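Local coordinates for protein endo-xylogalacturonan hydrolase A (Aspergillus tubingensis, PDB 4C2L) that cleaves the galacturonan backbone of xylogalacturonan, a xylose-substituted component of the hairy regions of pectin, at residues C19-G24 / I48-G53; Q73-L78 / S106-G111; T29-A34 / S54-N59; A34-L39 / S60-G65. One frame throughout, in Å; residues are numbered along the deposited sequence.

Contact 1. Residues C19-G24 / I48-G53; sequences CTPTAG and IVFPEG. With MAN (alpha-D-mannopyranose), chain C.
Cys19 pairs with Ile48 in parallel strands, and Thr20 and Pro21 then run on past Val49, Phe50 and Pro51. Val49 N donates to Cys19 O at 2.9 Å. Cys19 O also takes a CA-H...O contact from Ile48 CA at 3.2 Å. Thr20 carries an O-linked mannose. Thr20 CB bears OG1, the atom that holds the sugar, and CG2. From there OG1 stands anti to the carbonyl carbon (chi1 -57°) and is covalently bonded to MAN C1. The other branch, CG2, is anti to the backbone N and reaches residues 48-53. Thr20 CG2 lies 3.5 Å from Val49 O and also touches the ring of Pro51, with CG2 to Pro51 CG at 3.8 Å. The sugar follows: MAN C6 is 3.9 Å from Pro51 CG. All this belongs to the N-terminal end of the right-handed parallel beta-helix of family GH28, where strand 18-19 lies beside strand 47-50. The CB of Pro21 is directed at residues 48-53. Pro21 CG meets Phe50 CE1 at 3.8 Å and Ile48 CG2 at 4.0 Å, crossing both side chains at about a right angle. Pro21 CD comes within 3.1 Å of Val49 O. The carbonyl of Pro21 is taken by Tyr56 OH. At the other end, Cys19 forms a disulfide with Cys42, at the end of helix 32-42.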
loop_
_atom_site.group_PDB
_atom_site.type_symbol
_atom_site.label_atom_id
_atom_site.label_comp_id
_atom_site.label_asym_id
_atom_site.label_seq_id
_atom_site.Cartn_x
_atom_site.Cartn_y
_atom_site.Cartn_z
ATOM N N CYS A 19 -30.042 6.696 -8.233
ATOM C CA CYS A 19 -30.436 7.314 -6.966
ATOM C C CYS A 19 -29.411 8.387 -6.625
ATOM O O CYS A 19 -28.205 8.149 -6.749
ATOM C CB CYS A 19 -30.427 6.258 -5.843
ATOM S SG CYS A 19 -31.830 5.103 -5.804
ATOM N N THR A 20 -29.872 9.553 -6.186
ATOM C CA THR A 20 -28.965 10.563 -5.656
ATOM C C THR A 20 -29.213 10.728 -4.165
ATOM O O THR A 20 -30.278 11.203 -3.781
ATOM C CB THR A 20 -29.153 11.917 -6.361
ATOM O OG1 THR A 20 -28.965 11.724 -7.764
ATOM C CG2 THR A 20 -28.167 12.968 -5.835
ATOM N N PRO A 21 -28.229 10.373 -3.319
ATOM C CA PRO A 21 -28.472 10.498 -1.872
ATOM C C PRO A 21 -28.731 11.931 -1.467
ATOM O O PRO A 21 -28.089 12.853 -1.978
ATOM C CB PRO A 21 -27.160 10.035 -1.226
ATOM C CG PRO A 21 -26.353 9.422 -2.325
ATOM C CD PRO A 21 -26.855 9.935 -3.633
ATOM N N THR A 22 -29.656 12.110 -0.531
ATOM C CA THR A 22 -29.952 13.431 0.006
ATOM C C THR A 22 -28.781 13.961 0.815
ATOM O O THR A 22 -28.345 13.327 1.761
ATOM C CB THR A 22 -31.199 13.374 0.910
ATOM O OG1 THR A 22 -32.272 12.796 0.164
ATOM C CG2 THR A 22 -31.586 14.767 1.372
ATOM N N ALA A 23 -28.258 15.113 0.413
ATOM C CA ALA A 23 -27.187 15.764 1.143
ATOM C C ALA A 23 -27.805 16.637 2.236
ATOM O O ALA A 23 -28.633 17.505 1.945
ATOM C CB ALA A 23 -26.336 16.598 0.187
ATOM N N GLY A 24 -27.416 16.404 3.488
ATOM C CA GLY A 24 -27.925 17.181 4.626
ATOM C C GLY A 24 -27.396 18.602 4.660
ATOM O O GLY A 24 -28.024 19.496 5.264
ATOM N N ILE A 48 -25.676 5.021 -8.143
ATOM C CA ILE A 48 -25.778 6.035 -7.115
ATOM C C ILE A 48 -24.848 7.179 -7.511
ATOM O O ILE A 48 -23.701 6.955 -7.894
ATOM C CB ILE A 48 -25.389 5.425 -5.749
ATOM C CG1 ILE A 48 -26.516 4.496 -5.262
ATOM C CG2 ILE A 48 -25.070 6.496 -4.732
ATOM C CD1 ILE A 48 -26.455 3.098 -5.855
ATOM N N VAL A 49 -25.354 8.401 -7.447
ATOM C CA VAL A 49 -24.605 9.563 -7.923
ATOM C C VAL A 49 -24.385 10.574 -6.799
ATOM O O VAL A 49 -25.330 11.004 -6.143
ATOM C CB VAL A 49 -25.332 10.260 -9.110
ATOM C CG1 VAL A 49 -24.635 11.566 -9.481
ATOM C CG2 VAL A 49 -25.399 9.322 -10.317
ATOM N N PHE A 50 -23.129 10.941 -6.567
ATOM C CA PHE A 50 -22.822 12.093 -5.746
ATOM C C PHE A 50 -22.469 13.207 -6.723
ATOM O O PHE A 50 -21.382 13.172 -7.313
ATOM C CB PHE A 50 -21.618 11.805 -4.841
ATOM C CG PHE A 50 -21.832 10.664 -3.894
ATOM C CD1 PHE A 50 -22.415 10.888 -2.654
ATOM C CD2 PHE A 50 -21.431 9.379 -4.223
ATOM C CE1 PHE A 50 -22.608 9.842 -1.765
ATOM C CE2 PHE A 50 -21.624 8.322 -3.336
ATOM C CZ PHE A 50 -22.209 8.561 -2.100
ATOM N N PRO A 51 -23.378 14.190 -6.919
ATOM C CA PRO A 51 -23.189 15.153 -7.998
ATOM C C PRO A 51 -21.957 16.037 -7.887
ATOM O O PRO A 51 -21.490 16.350 -6.800
ATOM C CB PRO A 51 -24.434 16.055 -7.889
ATOM C CG PRO A 51 -25.452 15.197 -7.218
ATOM C CD PRO A 51 -24.643 14.430 -6.202
ATOM N N GLU A 52 -21.476 16.483 -9.044
ATOM C CA GLU A 52 -20.407 17.465 -9.085
ATOM C C GLU A 52 -20.776 18.706 -8.253
ATOM O O GLU A 52 -21.907 19.191 -8.309
ATOM C CB GLU A 52 -20.089 17.826 -10.550
ATOM C CG GLU A 52 -18.964 18.832 -10.731
ATOM C CD GLU A 52 -19.462 20.236 -11.070
ATOM O OE1 GLU A 52 -20.683 20.502 -10.939
ATOM O OE2 GLU A 52 -18.628 21.079 -11.487
ATOM N N GLY A 53 -19.824 19.177 -7.460
ATOM C CA GLY A 53 -20.007 20.344 -6.610
ATOM C C GLY A 53 -20.699 20.054 -5.288
ATOM O O GLY A 53 -20.885 20.964 -4.485
HETATM C C1 MAN C . -30.076 12.292 -8.499
HETATM C C2 MAN C . -30.093 11.487 -9.797
HETATM C C3 MAN C . -28.872 11.801 -10.657
HETATM C C4 MAN C . -28.670 13.306 -10.811
HETATM C C5 MAN C . -28.691 14.003 -9.437
HETATM C C6 MAN C . -28.573 15.520 -9.532
HETATM O O2 MAN C . -31.270 11.802 -10.523
HETATM O O3 MAN C . -29.049 11.189 -11.921
HETATM O O4 MAN C . -27.441 13.529 -11.462
HETATM O O5 MAN C . -29.893 13.677 -8.763
HETATM O O6 MAN C . -29.780 16.051 -10.050
#

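Contact 2. Residues Q73-L78 / S106-G111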
loop_
_atom_site.group_PDB
_atom_site.type_symbol
_atom_site.label_atom_id
_atom_site.label_comp_id
_atom_site.label_asym_id
_atom_site.label_seq_id
_atom_site.Cartn_x
_atom_site.Cartn_y
_atom_site.Cartn_z
ATOM N N GLN A 73 -20.996 6.667 -8.485
ATOM C CA GLN A 73 -20.301 7.767 -9.166
ATOM C C GLN A 73 -20.072 8.915 -8.203
ATOM O O GLN A 73 -20.998 9.637 -7.810
ATOM C CB GLN A 73 -21.072 8.206 -10.418
ATOM C CG GLN A 73 -21.368 7.025 -11.332
ATOM C CD GLN A 73 -22.175 7.390 -12.567
ATOM O OE1 GLN A 73 -22.572 8.555 -12.756
ATOM N NE2 GLN A 73 -22.440 6.389 -13.404
ATOM N N VAL A 74 -18.821 9.071 -7.798
ATOM C CA VAL A 74 -18.458 10.108 -6.843
ATOM C C VAL A 74 -17.903 11.280 -7.636
ATOM O O VAL A 74 -16.776 11.204 -8.146
ATOM C CB VAL A 74 -17.411 9.589 -5.835
ATOM C CG1 VAL A 74 -17.113 10.643 -4.769
ATOM C CG2 VAL A 74 -17.873 8.265 -5.209
ATOM N N GLU A 75 -18.693 12.348 -7.779
ATOM C CA GLU A 75 -18.198 13.549 -8.475
ATOM C C GLU A 75 -17.989 14.718 -7.524
ATOM O O GLU A 75 -17.352 15.710 -7.877
ATOM C CB GLU A 75 -19.132 13.951 -9.632
ATOM C CG GLU A 75 -19.607 12.779 -10.480
ATOM C CD GLU A 75 -18.467 12.009 -11.142
ATOM O OE1 GLU A 75 -17.341 12.529 -11.208
ATOM O OE2 GLU A 75 -18.707 10.887 -11.600
ATOM N N GLY A 76 -18.504 14.583 -6.304
ATOM C CA GLY A 76 -18.349 15.612 -5.291
ATOM C C GLY A 76 -17.362 15.198 -4.219
ATOM O O GLY A 76 -16.522 14.311 -4.424
ATOM N N LEU A 77 -17.494 15.837 -3.062
ATOM C CA LEU A 77 -16.611 15.612 -1.928
ATOM C C LEU A 77 -17.328 14.751 -0.891
ATOM O O LEU A 77 -18.446 15.072 -0.495
ATOM C CB LEU A 77 -16.248 16.962 -1.295
ATOM C CG LEU A 77 -15.438 16.926 0.028
ATOM C CD1 LEU A 77 -14.134 16.137 -0.150
ATOM C CD2 LEU A 77 -15.173 18.340 0.524
ATOM N N LEU A 78 -16.708 13.638 -0.501
ATOM C CA LEU A 78 -17.195 12.849 0.635
ATOM C C LEU A 78 -16.220 13.122 1.747
ATOM O O LEU A 78 -15.056 12.709 1.672
ATOM C CB LEU A 78 -17.197 11.343 0.320
ATOM C CG LEU A 78 -17.920 10.868 -0.948
ATOM C CD1 LEU A 78 -18.003 9.350 -1.027
ATOM C CD2 LEU A 78 -19.307 11.463 -1.031
ATOM N N SER A 106 -14.973 8.169 -10.071
ATOM C CA SER A 106 -15.328 9.512 -10.478
ATOM C C SER A 106 -15.223 9.550 -11.991
ATOM O O SER A 106 -14.156 9.275 -12.541
ATOM C CB SER A 106 -14.408 10.566 -9.858
ATOM O OG SER A 106 -14.762 11.853 -10.361
ATOM N N LEU A 107 -16.338 9.819 -12.658
ATOM C CA LEU A 107 -16.336 9.877 -14.123
ATOM C C LEU A 107 -15.924 11.257 -14.631
ATOM O O LEU A 107 -15.492 11.397 -15.775
ATOM C CB LEU A 107 -17.683 9.419 -14.704
ATOM C CG LEU A 107 -17.997 7.918 -14.603
ATOM C CD1 LEU A 107 -19.392 7.604 -15.142
ATOM C CD2 LEU A 107 -16.933 7.084 -15.327
ATOM N N THR A 108 -16.033 12.275 -13.783
ATOM C CA THR A 108 -15.562 13.614 -14.157
ATOM C C THR A 108 -14.112 13.829 -13.780
ATOM O O THR A 108 -13.431 14.698 -14.347
ATOM C CB THR A 108 -16.387 14.742 -13.501
ATOM O OG1 THR A 108 -16.191 14.703 -12.078
ATOM C CG2 THR A 108 -17.872 14.603 -13.836
ATOM N N GLY A 109 -13.645 13.065 -12.793
ATOM C CA GLY A 109 -12.337 13.283 -12.184
ATOM C C GLY A 109 -12.334 14.265 -11.021
ATOM O O GLY A 109 -11.274 14.552 -10.462
ATOM N N SER A 110 -13.502 14.799 -10.658
ATOM C CA SER A 110 -13.590 15.806 -9.604
ATOM C C SER A 110 -13.867 15.204 -8.232
ATOM O O SER A 110 -13.795 15.912 -7.226
ATOM C CB SER A 110 -14.654 16.857 -9.942
ATOM O OG SER A 110 -14.385 17.434 -11.208
ATOM N N GLY A 111 -14.192 13.911 -8.203
ATOM C CA GLY A 111 -14.559 13.252 -6.931
ATOM C C GLY A 111 -13.406 13.159 -5.944
ATOM O O GLY A 111 -12.282 12.807 -6.314
#
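Glu75 sits at a turn between two strands of the parallel beta-helix and reaches into the turn of the next coil, residues 106-111. Its side chain bends at chi2 (-60°), and the carboxylate then meets Ser106, Leu107 and Thr108. OE1 accepts three hydrogen bonds. Thr108 OG1 gives the shortest, at 2.6 Å from Glu75 OE1, on the anti side but tilted out of the carboxylate plane. Ser106 OG (2.8 Å) and Thr108 N (2.9 Å) meet Glu75 OE1 from opposite faces of the carboxylate plane. Leu107 N donates to the syn lone pair of Glu75 OE2 at 2.8 Å. This buried carboxylate is thus gripped by four donors, which would probably favour its charged form. Both hydroxyls also hold the turn itself. Ser106 OG accepts from Gly111 N at 3.0 Å. Thr108 OG1 accepts from Ser110 N at 3.0 Å, which makes an ST turn. Gly111 passes close to residues 73-78: Gly111 CA lies 3.3 Å from Val74 O, in a CA-H...O contact. At the outer edge Leu107 CD1 rests 3.7 Å from Gln73 NE2, whose hydrogen-bond partner is Asp71. Strands 70-74 and 102-105 pair before the turns, and strands 77-80 and 112-114 pair after them. Turns that lie one above the other on successive coils, as here, are a feature of the parallel beta-helix.

Contact 3. Residues T29-A34 / S54-N59; sequences TDDVPA and STYYLN
Thr55 meets Asp31 through a water, which lies 2.8 Å from Thr55 O and 2.6 Å from Asp31 OD2. Tyr56 comes next. Tyr56 CA is 3.3 Å from Asp31 OD2, and its ring lies obliquely to that oxygen. Tyr57 makes two bonds to Asp31. Tyr57 N donates to Asp31 OD2 at 2.8 Å, on the anti side, somewhat out of the carboxylate plane, with a nearly straight N-H...O angle of 171°. Asp31 N returns a bond to Tyr57 O, also at 2.8 Å. The backbone and carboxylate of one aspartate therefore hold both the N-H and the C=O of one strand residue. Leu58 adds an apolar contact, with Leu58 CB at 3.9 Å from Val32 CG2 and the side chains crossing at about a right angle. Asn59 closes the segment. Asn59 N donates to Asp30 OD1 at 2.9 Å. Asp30 CG is anti to its own backbone N (chi1 -166°), and Asp30 OD1 also accepts from Val32 N at 3.0 Å. The two donors reach OD1 from opposite faces of the carboxylate plane. The bond to Val32 N is a capping bond at the turn into the helix. Asp30 OD2 goes to Ser60 OG, and Asn59 ND2 to Ser27 O. The contact thus joins the lead-in to helix 32-42 to strand 55-58, which runs parallel to strand 77-80. Asp31 OD1 takes Gly24 N, so the loop after strand 18-19 is tied to the same place.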
loop_
_atom_site.group_PDB
_atom_site.type_symbol
_atom_site.label_atom_id
_atom_site.label_comp_id
_atom_site.label_asym_id
_atom_site.label_seq_id
_atom_site.Cartn_x
_atom_site.Cartn_y
_atom_site.Cartn_z
ATOM N N THR A 29 -24.611 16.855 10.637
ATOM C CA THR A 29 -25.591 15.850 10.232
ATOM C C THR A 29 -24.917 14.756 9.426
ATOM O O THR A 29 -24.334 15.027 8.378
ATOM C CB THR A 29 -26.747 16.473 9.434
ATOM O OG1 THR A 29 -27.414 17.420 10.272
ATOM C CG2 THR A 29 -27.745 15.405 9.003
ATOM N N ASP A 30 -25.014 13.527 9.926
ATOM C CA ASP A 30 -24.399 12.383 9.254
ATOM C C ASP A 30 -25.213 12.048 7.995
ATOM O O ASP A 30 -26.426 11.822 8.080
ATOM C CB ASP A 30 -24.395 11.200 10.224
ATOM C CG ASP A 30 -23.491 10.076 9.764
ATOM O OD1 ASP A 30 -22.942 10.153 8.641
ATOM O OD2 ASP A 30 -23.324 9.132 10.559
ATOM N N ASP A 31 -24.553 12.043 6.825
ATOM C CA ASP A 31 -25.200 11.662 5.570
ATOM C C ASP A 31 -25.148 10.168 5.271
ATOM O O ASP A 31 -25.741 9.705 4.293
ATOM C CB ASP A 31 -24.574 12.423 4.381
ATOM C CG ASP A 31 -24.898 13.909 4.399
ATOM O OD1 ASP A 31 -26.022 14.288 4.813
ATOM O OD2 ASP A 31 -24.028 14.710 3.984
ATOM N N VAL A 32 -24.420 9.406 6.085
ATOM C CA VAL A 32 -24.281 7.969 5.825
ATOM C C VAL A 32 -25.639 7.247 5.657
ATOM O O VAL A 32 -25.803 6.487 4.720
ATOM C CB VAL A 32 -23.358 7.286 6.859
ATOM C CG1 VAL A 32 -23.474 5.767 6.807
ATOM C CG2 VAL A 32 -21.902 7.700 6.621
ATOM N N PRO A 33 -26.630 7.521 6.533
ATOM C CA PRO A 33 -27.890 6.776 6.311
ATOM C C PRO A 33 -28.542 7.060 4.961
ATOM O O PRO A 33 -29.040 6.133 4.317
ATOM C CB PRO A 33 -28.780 7.250 7.467
ATOM C CG PRO A 33 -27.791 7.516 8.558
ATOM C CD PRO A 33 -26.609 8.168 7.858
ATOM N N ALA A 34 -28.529 8.324 4.533
ATOM C CA ALA A 34 -29.046 8.691 3.215
ATOM C C ALA A 34 -28.307 7.967 2.100
ATOM O O ALA A 34 -28.925 7.537 1.118
ATOM C CB ALA A 34 -28.964 10.198 2.998
ATOM N N SER A 54 -21.100 18.804 -5.061
ATOM C CA SER A 54 -21.749 18.440 -3.786
ATOM C C SER A 54 -20.721 18.167 -2.681
ATOM O O SER A 54 -19.550 17.890 -2.967
ATOM C CB SER A 54 -22.704 17.254 -3.962
ATOM O OG SER A 54 -22.005 16.057 -4.281
ATOM N N THR A 55 -21.151 18.277 -1.425
ATOM C CA THR A 55 -20.341 17.844 -0.280
ATOM C C THR A 55 -21.228 17.006 0.639
ATOM O O THR A 55 -22.301 17.457 1.072
ATOM C CB THR A 55 -19.725 19.020 0.514
ATOM O OG1 THR A 55 -18.846 19.782 -0.336
ATOM C CG2 THR A 55 -18.902 18.502 1.695
ATOM N N TYR A 56 -20.781 15.790 0.911
ATOM C CA TYR A 56 -21.473 14.902 1.843
ATOM C C TYR A 56 -20.587 14.706 3.060
ATOM O O TYR A 56 -19.365 14.623 2.930
ATOM C CB TYR A 56 -21.753 13.553 1.188
ATOM C CG TYR A 56 -22.828 13.616 0.121
ATOM C CD1 TYR A 56 -22.557 14.147 -1.145
ATOM C CD2 TYR A 56 -24.113 13.155 0.383
ATOM C CE1 TYR A 56 -23.543 14.208 -2.120
ATOM C CE2 TYR A 56 -25.111 13.220 -0.573
ATOM C CZ TYR A 56 -24.819 13.743 -1.824
ATOM O OH TYR A 56 -25.809 13.790 -2.773
ATOM N N TYR A 57 -21.211 14.644 4.237
ATOM C CA TYR A 57 -20.505 14.543 5.502
ATOM C C TYR A 57 -20.747 13.156 6.025
ATOM O O TYR A 57 -21.884 12.776 6.272
ATOM C CB TYR A 57 -21.010 15.604 6.499
ATOM C CG TYR A 57 -20.711 16.972 5.971
ATOM C CD1 TYR A 57 -19.424 17.507 6.083
ATOM C CD2 TYR A 57 -21.690 17.705 5.303
ATOM C CE1 TYR A 57 -19.129 18.764 5.578
ATOM C CE2 TYR A 57 -21.406 18.963 4.775
ATOM C CZ TYR A 57 -20.129 19.481 4.923
ATOM O OH TYR A 57 -19.826 20.717 4.397
ATOM N N LEU A 58 -19.675 12.383 6.147
ATOM C CA LEU A 58 -19.810 10.995 6.534
ATOM C C LEU A 58 -19.271 10.885 7.944
ATOM O O LEU A 58 -18.064 10.953 8.161
ATOM C CB LEU A 58 -19.019 10.104 5.566
ATOM C CG LEU A 58 -19.641 9.857 4.173
ATOM C CD1 LEU A 58 -19.895 11.118 3.389
ATOM C CD2 LEU A 58 -18.710 8.956 3.377
ATOM N N ASN A 59 -20.158 10.728 8.915
ATOM C CA ASN A 59 -19.733 10.801 10.314
ATOM C C ASN A 59 -19.705 9.434 11.003
ATOM O O ASN A 59 -19.616 9.335 12.245
ATOM C CB ASN A 59 -20.639 11.766 11.075
ATOM C CG ASN A 59 -20.556 13.180 10.546
ATOM O OD1 ASN A 59 -19.628 13.524 9.810
ATOM N ND2 ASN A 59 -21.541 14.011 10.906
HETATM O O HOH W 1 -24.301 17.106 2.938
#

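Contact 4. Residues A34-L39 / S60-G65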
loop_
_atom_site.group_PDB
_atom_site.type_symbol
_atom_site.label_atom_id
_atom_site.label_comp_id
_atom_site.label_asym_id
_atom_site.label_seq_id
_atom_site.Cartn_x
_atom_site.Cartn_y
_atom_site.Cartn_z
ATOM N N ALA A 34 -28.529 8.324 4.533
ATOM C CA ALA A 34 -29.046 8.691 3.215
ATOM C C ALA A 34 -28.307 7.967 2.100
ATOM O O ALA A 34 -28.925 7.537 1.118
ATOM C CB ALA A 34 -28.964 10.198 2.998
ATOM N N ILE A 35 -26.990 7.838 2.255
ATOM C CA ILE A 35 -26.169 7.147 1.270
ATOM C C ILE A 35 -26.478 5.641 1.215
ATOM O O ILE A 35 -26.666 5.078 0.134
ATOM C CB ILE A 35 -24.665 7.402 1.523
ATOM C CG1 ILE A 35 -24.356 8.902 1.389
ATOM C CG2 ILE A 35 -23.814 6.551 0.588
ATOM C CD1 ILE A 35 -22.992 9.322 1.931
ATOM N N THR A 36 -26.554 4.981 2.369
ATOM C CA THR A 36 -26.831 3.543 2.344
ATOM C C THR A 36 -28.259 3.250 1.922
ATOM O O THR A 36 -28.518 2.205 1.343
ATOM C CB THR A 36 -26.478 2.827 3.663
ATOM O OG1 THR A 36 -27.193 3.452 4.736
ATOM C CG2 THR A 36 -24.963 2.924 3.916
ATOM N N GLU A 37 -29.184 4.162 2.184
ATOM C CA GLU A 37 -30.550 3.949 1.701
ATOM C C GLU A 37 -30.579 4.047 0.178
ATOM O O GLU A 37 -31.242 3.243 -0.473
ATOM C CB GLU A 37 -31.547 4.914 2.335
ATOM C CG GLU A 37 -32.999 4.446 2.206
ATOM C CD GLU A 37 -33.568 4.719 0.829
ATOM O OE1 GLU A 37 -33.151 5.738 0.216
ATOM O OE2 GLU A 37 -34.420 3.921 0.359
ATOM N N ALA A 38 -29.847 5.015 -0.378
ATOM C CA ALA A 38 -29.730 5.134 -1.835
ATOM C C ALA A 38 -29.102 3.874 -2.428
ATOM O O ALA A 38 -29.587 3.345 -3.440
ATOM C CB ALA A 38 -28.912 6.368 -2.212
ATOM N N LEU A 39 -28.041 3.375 -1.793
ATOM C CA LEU A 39 -27.403 2.141 -2.241
ATOM C C LEU A 39 -28.350 0.949 -2.130
ATOM O O LEU A 39 -28.418 0.111 -3.026
ATOM C CB LEU A 39 -26.092 1.872 -1.484
ATOM C CG LEU A 39 -25.126 0.923 -2.202
ATOM C CD1 LEU A 39 -24.591 1.555 -3.488
ATOM C CD2 LEU A 39 -23.962 0.540 -1.298
ATOM N N SER A 60 -19.747 8.389 10.182
ATOM C CA SER A 60 -19.725 7.011 10.659
ATOM C C SER A 60 -19.231 6.113 9.543
ATOM O O SER A 60 -19.028 6.584 8.410
ATOM C CB SER A 60 -21.134 6.601 11.087
ATOM O OG SER A 60 -22.044 6.734 10.011
ATOM N N VAL A 61 -19.041 4.826 9.842
ATOM C CA VAL A 61 -18.602 3.867 8.816
ATOM C C VAL A 61 -19.609 3.825 7.669
ATOM O O VAL A 61 -20.813 3.724 7.922
ATOM C CB VAL A 61 -18.489 2.455 9.408
ATOM C CG1 VAL A 61 -18.211 1.431 8.303
ATOM C CG2 VAL A 61 -17.408 2.426 10.487
ATOM N N LEU A 62 -19.123 3.911 6.434
ATOM C CA LEU A 62 -19.975 3.758 5.248
ATOM C C LEU A 62 -19.828 2.340 4.732
ATOM O O LEU A 62 -18.765 1.950 4.252
ATOM C CB LEU A 62 -19.554 4.736 4.142
ATOM C CG LEU A 62 -20.291 4.609 2.806
ATOM C CD1 LEU A 62 -21.792 4.758 2.990
ATOM C CD2 LEU A 62 -19.769 5.657 1.827
ATOM N N ASP A 63 -20.897 1.568 4.856
ATOM C CA ASP A 63 -20.864 0.170 4.479
ATOM C C ASP A 63 -21.507 0.029 3.103
ATOM O O ASP A 63 -22.656 0.431 2.912
ATOM C CB ASP A 63 -21.617 -0.651 5.532
ATOM C CG ASP A 63 -21.391 -2.130 5.374
ATOM O OD1 ASP A 63 -21.759 -2.655 4.303
ATOM O OD2 ASP A 63 -20.850 -2.768 6.313
ATOM N N LEU A 64 -20.755 -0.495 2.144
ATOM C CA LEU A 64 -21.227 -0.600 0.755
ATOM C C LEU A 64 -21.807 -1.978 0.421
ATOM O O LEU A 64 -21.984 -2.323 -0.755
ATOM C CB LEU A 64 -20.101 -0.238 -0.226
ATOM C CG LEU A 64 -19.522 1.176 -0.080
ATOM C CD1 LEU A 64 -18.513 1.442 -1.204
ATOM C CD2 LEU A 64 -20.622 2.234 -0.084
ATOM N N GLY A 65 -22.154 -2.729 1.459
ATOM C CA GLY A 65 -22.550 -4.123 1.289
ATOM C C GLY A 65 -23.781 -4.378 0.436
ATOM O O GLY A 65 -23.945 -5.478 -0.069
#
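Leu62 CG stands anti to its backbone N (chi1 175°), and chi2 near 57° places CD1, which meets Ile35 and Thr36. On the helix, Leu39 CG is likewise anti to the backbone N (chi1 -159°), and CD2 beyond it meets Leu64. The helix is 32-42, which covers the N-terminal end of the parallel beta-helix, as in other GH28 enzymes. Leu62 CD1 lies 3.6 Å from Ile35 CG2, and these two side chains cross at about a right angle. Thr36 CG2 touches the same methyl, 3.8 Å from Leu62 CD1, with its side chain running past in the opposite direction. Thr36 CG2 also rests 3.5 Å from Asp63 O. One turn on from Ile35, Leu39 CD2 is 3.5 Å from Leu64 O and 3.9 Å from Leu64 CD2. The contact is mostly buried; methyls meet methyls, and two meet backbone carbonyls. Ile35 and Leu39 also reach strand 47-50, at Phe50 and Ile48, and both Leu39 and Leu64 touch Ile72. Asp63 starts an Asx turn, in which Gly65 N donates to Asp63 OD1 at 2.9 Å.

In the fold
From the N terminus the chain passes residues 19-24, then the helix start and helix of contacts 3 and 4, before any of their partners. Residues 48-53, 54-59 and 60-65 follow in the same order. Contacts 1, 3 and 4 therefore cross one another, and each closes a loop of about 19 to 23 residues. Contacts 3 and 4 share Ala34, and their centres are 9 Å apart. Contact 2 opens later and closes a loop of 27 residues. It touches contact 1 through strands 47-50 and 70-74, and contact 3 through strands 55-58 and 77-80. Contacts 2 and 4 do not touch. The four contacts together tie the N-terminal strand and helix 32-42 to the first coils of the beta-helix.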